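PDB 3E38: two-domain protein containing predicted PHP-like metal-dependent phosphoesterase from Bacteroides vulgatus ATCC 8482, which is predicted to act as a zinc-dependent phosphoesterase of the PHP family, perhaps a 5'-3' exonuclease on DNA or RNA. Local coordinates for residues 88-100 against 105-119. Sequence-based numbering, arbitrary orientation.
Sequences LIKGSEITRAMAP and AIFLSDSNPLEQKDY. With ZN (zinc ion), chain I; ZN (zinc ion), chain H.
Arg96 reaches the loop of 105-119 through a bend at chi2 (-76°), which lays its guanidinium over the backbone of Tyr119 and turns its edge to two carbonyls. Arg96 NH1 donates to Lys117 O at 2.9 Å, nearly straight and in the guanidinium plane, while Arg96 NH2 grips Gln116 O at 2.7 Å from a more tilted position. A water links NH2 to Leu114 O, and NE forms a salt bridge with Glu58. With an alanine at Arg96, both carbonyls and Glu58 would probably lose their cationic partner, freeing the loop before helix 119-128 to shift. At the far end, Ile89 holds CG2 anti to its N (chi1 -56° for CG1), setting that methyl over the centre of the Phe107 ring, a CH-pi contact. Lys90, bent at chi3 and chi4, runs CD past Leu108 O; its NZ reaches Ser111 OG through a water and Asn71 directly. Between them the strands of an antiparallel hairpin pair Ser92 with Ala105 by two backbone bonds; beside this pair Ser92 OG and Ser111 OG meet at 2.8 Å. Glu93, projecting away from 105-119, bridges two zinc ions: OE1 binds one together with His24, His26 and Asp194, OE2 the other together with His102 and His137, and a water sits on both. The chemistry thus divides by side: Glu93 presents a metal-bridging carboxylate, while Ser92 beside it and Arg96 just past the strand fasten the following loop through a hydroxyl pair and guanidinium-carbonyl bonds.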
loop_
_atom_site.group_PDB
_atom_site.type_symbol
_atom_site.label_atom_id
_atom_site.label_comp_id
_atom_site.label_asym_id
_atom_site.label_seq_id
_atom_site.Cartn_x
_atom_site.Cartn_y
_atom_site.Cartn_z
ATOM N N LEU B 88 -10.043 -29.605 2.603
ATOM C CA LEU B 88 -9.239 -29.861 3.797
ATOM C C LEU B 88 -8.652 -31.261 3.808
ATOM O O LEU B 88 -9.331 -32.244 4.024
ATOM C CB LEU B 88 -10.101 -29.575 5.035
ATOM C CG LEU B 88 -9.593 -29.522 6.470
ATOM C CD1 LEU B 88 -8.653 -28.385 6.739
ATOM C CD2 LEU B 88 -10.798 -29.408 7.374
ATOM N N ILE B 89 -7.357 -31.303 3.592
ATOM C CA ILE B 89 -6.556 -32.524 3.563
ATOM C C ILE B 89 -5.982 -32.697 4.976
ATOM O O ILE B 89 -5.262 -31.843 5.508
ATOM C CB ILE B 89 -5.430 -32.385 2.503
ATOM C CG1 ILE B 89 -6.040 -32.052 1.149
ATOM C CG2 ILE B 89 -4.453 -33.631 2.431
ATOM C CD1 ILE B 89 -5.006 -31.461 0.167
ATOM N N LYS B 90 -6.352 -33.802 5.588
ATOM C CA LYS B 90 -5.841 -34.194 6.889
ATOM C C LYS B 90 -4.350 -34.536 6.754
ATOM O O LYS B 90 -3.910 -35.252 5.850
ATOM C CB LYS B 90 -6.618 -35.384 7.436
ATOM C CG LYS B 90 -6.009 -35.935 8.738
ATOM C CD LYS B 90 -6.782 -37.147 9.283
ATOM C CE LYS B 90 -7.890 -36.742 10.258
ATOM N NZ LYS B 90 -7.319 -36.307 11.550
ATOM N N GLY B 91 -3.561 -33.986 7.661
ATOM C CA GLY B 91 -2.134 -34.257 7.630
ATOM C C GLY B 91 -1.489 -33.884 8.923
ATOM O O GLY B 91 -2.122 -33.272 9.831
ATOM N N SER B 92 -0.213 -34.249 8.936
ATOM C CA SER B 92 0.672 -34.068 10.067
ATOM C C SER B 92 2.120 -34.030 9.670
ATOM O O SER B 92 2.553 -34.574 8.624
ATOM C CB SER B 92 0.527 -35.227 11.076
ATOM O OG SER B 92 -0.786 -35.322 11.636
ATOM N N GLU B 93 2.865 -33.456 10.603
ATOM C CA GLU B 93 4.305 -33.286 10.494
ATOM C C GLU B 93 5.108 -34.141 11.466
ATOM O O GLU B 93 5.132 -33.915 12.682
ATOM C CB GLU B 93 4.710 -31.803 10.661
ATOM C CG GLU B 93 6.171 -31.626 10.247
ATOM C CD GLU B 93 6.662 -30.224 10.337
ATOM O OE1 GLU B 93 6.028 -29.255 10.865
ATOM O OE2 GLU B 93 7.719 -30.084 9.813
ATOM N N ILE B 94 5.787 -35.111 10.868
ATOM C CA ILE B 94 6.664 -36.070 11.582
ATOM C C ILE B 94 7.952 -35.289 11.679
ATOM O O ILE B 94 8.623 -35.015 10.695
ATOM C CB ILE B 94 6.848 -37.415 10.837
ATOM C CG1 ILE B 94 5.497 -38.035 10.504
ATOM C CG2 ILE B 94 7.724 -38.372 11.630
ATOM C CD1 ILE B 94 5.563 -39.141 9.391
ATOM N N THR B 95 8.204 -34.876 12.907
ATOM C CA THR B 95 9.245 -33.971 13.284
ATOM C C THR B 95 10.307 -34.731 14.022
ATOM O O THR B 95 10.128 -35.142 15.164
ATOM C CB THR B 95 8.660 -32.868 14.248
ATOM O OG1 THR B 95 7.386 -32.374 13.769
ATOM C CG2 THR B 95 9.629 -31.727 14.417
ATOM N N ARG B 96 11.411 -34.946 13.343
ATOM C CA ARG B 96 12.556 -35.618 13.932
ATOM C C ARG B 96 13.872 -34.909 13.622
ATOM O O ARG B 96 13.945 -34.008 12.832
ATOM C CB ARG B 96 12.624 -37.032 13.384
ATOM C CG ARG B 96 11.353 -37.810 13.645
ATOM C CD ARG B 96 11.258 -38.261 15.106
ATOM N NE ARG B 96 10.050 -39.057 15.309
ATOM C CZ ARG B 96 9.987 -40.135 16.083
ATOM N NH1 ARG B 96 11.072 -40.580 16.693
ATOM N NH2 ARG B 96 8.852 -40.813 16.181
ATOM N N ALA B 97 14.904 -35.348 14.301
ATOM C CA ALA B 97 16.278 -34.880 14.085
ATOM C C ALA B 97 16.712 -35.232 12.675
ATOM O O ALA B 97 16.176 -36.161 12.067
ATOM C CB ALA B 97 17.252 -35.527 15.117
HETATM N N MSE B 98 17.681 -34.477 12.161
HETATM C CA MSE B 98 18.284 -34.783 10.854
HETATM C C MSE B 98 19.379 -35.808 11.094
HETATM O O MSE B 98 20.201 -35.573 11.965
HETATM C CB MSE B 98 18.933 -33.546 10.239
HETATM C CG MSE B 98 19.700 -33.809 8.946
HETATM SE SE MSE B 98 18.484 -34.226 7.440
HETATM C CE MSE B 98 17.217 -32.726 7.684
ATOM N N ALA B 99 19.431 -36.940 10.380
ATOM C CA ALA B 99 18.451 -37.348 9.368
ATOM C C ALA B 99 17.385 -38.177 10.089
ATOM O O ALA B 99 17.631 -38.665 11.199
ATOM C CB ALA B 99 19.132 -38.146 8.243
ATOM N N PRO B 100 16.205 -38.377 9.479
ATOM C CA PRO B 100 15.753 -37.955 8.166
ATOM C C PRO B 100 15.197 -36.528 8.186
ATOM O O PRO B 100 14.902 -35.923 7.154
ATOM C CB PRO B 100 14.601 -38.925 7.917
ATOM C CG PRO B 100 13.949 -39.037 9.286
ATOM C CD PRO B 100 15.060 -38.821 10.302
ATOM N N ALA B 105 3.120 -36.008 6.179
ATOM C CA ALA B 105 2.262 -37.110 5.768
ATOM C C ALA B 105 0.899 -36.477 5.562
ATOM O O ALA B 105 0.307 -35.974 6.510
ATOM C CB ALA B 105 2.209 -38.196 6.840
ATOM N N ILE B 106 0.445 -36.425 4.312
ATOM C CA ILE B 106 -0.883 -35.886 4.029
ATOM C C ILE B 106 -1.759 -36.976 3.403
ATOM O O ILE B 106 -1.319 -38.065 2.984
ATOM C CB ILE B 106 -0.853 -34.542 3.218
ATOM C CG1 ILE B 106 -0.367 -34.752 1.783
ATOM C CG2 ILE B 106 0.044 -33.490 3.963
ATOM C CD1 ILE B 106 -0.476 -33.543 0.911
ATOM N N PHE B 107 -3.041 -36.676 3.450
ATOM C CA PHE B 107 -4.086 -37.619 3.029
ATOM C C PHE B 107 -4.187 -38.748 4.048
ATOM O O PHE B 107 -4.512 -39.878 3.766
ATOM C CB PHE B 107 -3.910 -38.096 1.582
ATOM C CG PHE B 107 -4.289 -37.035 0.573
ATOM C CD1 PHE B 107 -5.615 -36.742 0.355
ATOM C CD2 PHE B 107 -3.336 -36.264 -0.056
ATOM C CE1 PHE B 107 -5.969 -35.774 -0.513
ATOM C CE2 PHE B 107 -3.684 -35.285 -0.961
ATOM C CZ PHE B 107 -5.003 -35.032 -1.182
ATOM N N LEU B 108 -3.880 -38.394 5.267
ATOM C CA LEU B 108 -4.081 -39.312 6.386
ATOM C C LEU B 108 -5.540 -39.487 6.678
ATOM O O LEU B 108 -6.376 -38.626 6.346
ATOM C CB LEU B 108 -3.426 -38.768 7.684
ATOM C CG LEU B 108 -1.891 -38.718 7.616
ATOM C CD1 LEU B 108 -1.282 -38.139 8.880
ATOM C CD2 LEU B 108 -1.277 -40.095 7.286
ATOM N N SER B 109 -5.835 -40.599 7.351
ATOM C CA SER B 109 -7.184 -40.893 7.847
ATOM C C SER B 109 -7.213 -40.698 9.362
ATOM O O SER B 109 -8.230 -40.331 9.954
ATOM C CB SER B 109 -7.624 -42.303 7.459
ATOM O OG SER B 109 -6.767 -43.274 8.016
ATOM N N ASP B 110 -6.049 -40.872 9.967
ATOM C CA ASP B 110 -5.900 -40.721 11.418
ATOM C C ASP B 110 -4.456 -40.343 11.782
ATOM O O ASP B 110 -3.480 -41.047 11.435
ATOM C CB ASP B 110 -6.381 -42.052 12.082
ATOM C CG ASP B 110 -6.378 -42.006 13.590
ATOM O OD1 ASP B 110 -5.995 -40.977 14.193
ATOM O OD2 ASP B 110 -6.745 -43.016 14.191
ATOM N N SER B 111 -4.328 -39.212 12.462
ATOM C CA SER B 111 -3.015 -38.644 12.827
ATOM C C SER B 111 -2.336 -39.337 14.001
ATOM O O SER B 111 -1.109 -39.532 14.030
ATOM C CB SER B 111 -3.123 -37.135 13.096
ATOM O OG SER B 111 -3.381 -36.414 11.870
ATOM N N ASN B 112 -3.184 -39.796 14.903
ATOM C CA ASN B 112 -2.747 -40.398 16.177
ATOM C C ASN B 112 -1.710 -41.512 16.079
ATOM O O ASN B 112 -0.768 -41.561 16.865
ATOM C CB ASN B 112 -3.951 -40.913 16.937
ATOM C CG ASN B 112 -4.699 -39.805 17.608
ATOM O OD1 ASN B 112 -4.109 -38.777 17.926
ATOM N ND2 ASN B 112 -5.986 -40.007 17.850
ATOM N N PRO B 113 -1.906 -42.428 15.143
ATOM C CA PRO B 113 -0.970 -43.533 15.047
ATOM C C PRO B 113 0.433 -43.115 14.657
ATOM O O PRO B 113 1.354 -43.925 14.761
ATOM C CB PRO B 113 -1.583 -44.411 13.927
ATOM C CG PRO B 113 -3.001 -44.103 13.945
ATOM C CD PRO B 113 -3.155 -42.696 14.412
ATOM N N LEU B 114 0.584 -41.869 14.190
ATOM C CA LEU B 114 1.926 -41.379 13.765
ATOM C C LEU B 114 2.857 -41.093 14.976
ATOM O O LEU B 114 4.077 -40.946 14.863
ATOM C CB LEU B 114 1.851 -40.172 12.822
ATOM C CG LEU B 114 1.518 -40.503 11.373
ATOM C CD1 LEU B 114 0.226 -41.359 11.257
ATOM C CD2 LEU B 114 1.445 -39.188 10.544
ATOM N N GLU B 115 2.261 -41.083 16.148
ATOM C CA GLU B 115 3.030 -40.883 17.369
ATOM C C GLU B 115 3.632 -42.223 17.752
ATOM O O GLU B 115 2.943 -43.090 18.253
ATOM C CB GLU B 115 2.149 -40.338 18.475
ATOM C CG GLU B 115 2.912 -39.973 19.699
ATOM C CD GLU B 115 2.034 -39.358 20.784
ATOM O OE1 GLU B 115 0.842 -39.068 20.543
ATOM O OE2 GLU B 115 2.558 -39.144 21.885
ATOM N N GLN B 116 4.906 -42.402 17.433
ATOM C CA GLN B 116 5.621 -43.661 17.748
ATOM C C GLN B 116 6.989 -43.347 18.261
ATOM O O GLN B 116 7.530 -42.306 17.980
ATOM C CB GLN B 116 5.753 -44.574 16.539
ATOM C CG GLN B 116 4.457 -44.946 15.878
ATOM C CD GLN B 116 3.570 -45.798 16.751
ATOM O OE1 GLN B 116 4.061 -46.563 17.560
ATOM N NE2 GLN B 116 2.254 -45.692 16.568
ATOM N N LYS B 117 7.563 -44.263 19.005
ATOM C CA LYS B 117 8.877 -44.018 19.565
ATOM C C LYS B 117 9.899 -43.879 18.457
ATOM O O LYS B 117 10.574 -42.888 18.363
ATOM C CB LYS B 117 9.286 -45.138 20.517
ATOM C CG LYS B 117 10.513 -44.758 21.345
ATOM C CD LYS B 117 10.778 -45.691 22.508
ATOM C CE LYS B 117 11.958 -45.177 23.325
ATOM N NZ LYS B 117 12.178 -45.935 24.598
ATOM N N ASP B 118 10.005 -44.913 17.641
ATOM C CA ASP B 118 10.980 -44.989 16.509
ATOM C C ASP B 118 10.464 -44.213 15.305
ATOM O O ASP B 118 9.299 -44.325 14.969
ATOM C CB ASP B 118 11.201 -46.451 16.133
ATOM C CG ASP B 118 12.286 -46.668 15.052
ATOM O OD1 ASP B 118 12.714 -45.711 14.328
ATOM O OD2 ASP B 118 12.696 -47.852 14.919
ATOM N N TYR B 119 11.290 -43.423 14.635
ATOM C CA TYR B 119 10.720 -42.639 13.537
ATOM C C TYR B 119 10.172 -43.604 12.483
ATOM O O TYR B 119 9.145 -43.356 11.864
ATOM C CB TYR B 119 11.705 -41.599 12.940
ATOM C CG TYR B 119 12.786 -42.162 12.043
ATOM C CD1 TYR B 119 12.547 -42.337 10.698
ATOM C CD2 TYR B 119 14.046 -42.494 12.529
ATOM C CE1 TYR B 119 13.514 -42.841 9.849
ATOM C CE2 TYR B 119 15.035 -43.028 11.671
ATOM C CZ TYR B 119 14.741 -43.165 10.319
ATOM O OH TYR B 119 15.623 -43.676 9.398
HETATM ZN ZN ZN I . 6.224 -27.254 9.918
HETATM ZN ZN ZN H . 9.442 -28.739 10.099
HETATM O O HOH W 1 -5.216 -34.198 11.907
HETATM O O HOH W 2 6.054 -39.704 15.959
HETATM O O HOH W 3 8.152 -27.800 9.243
#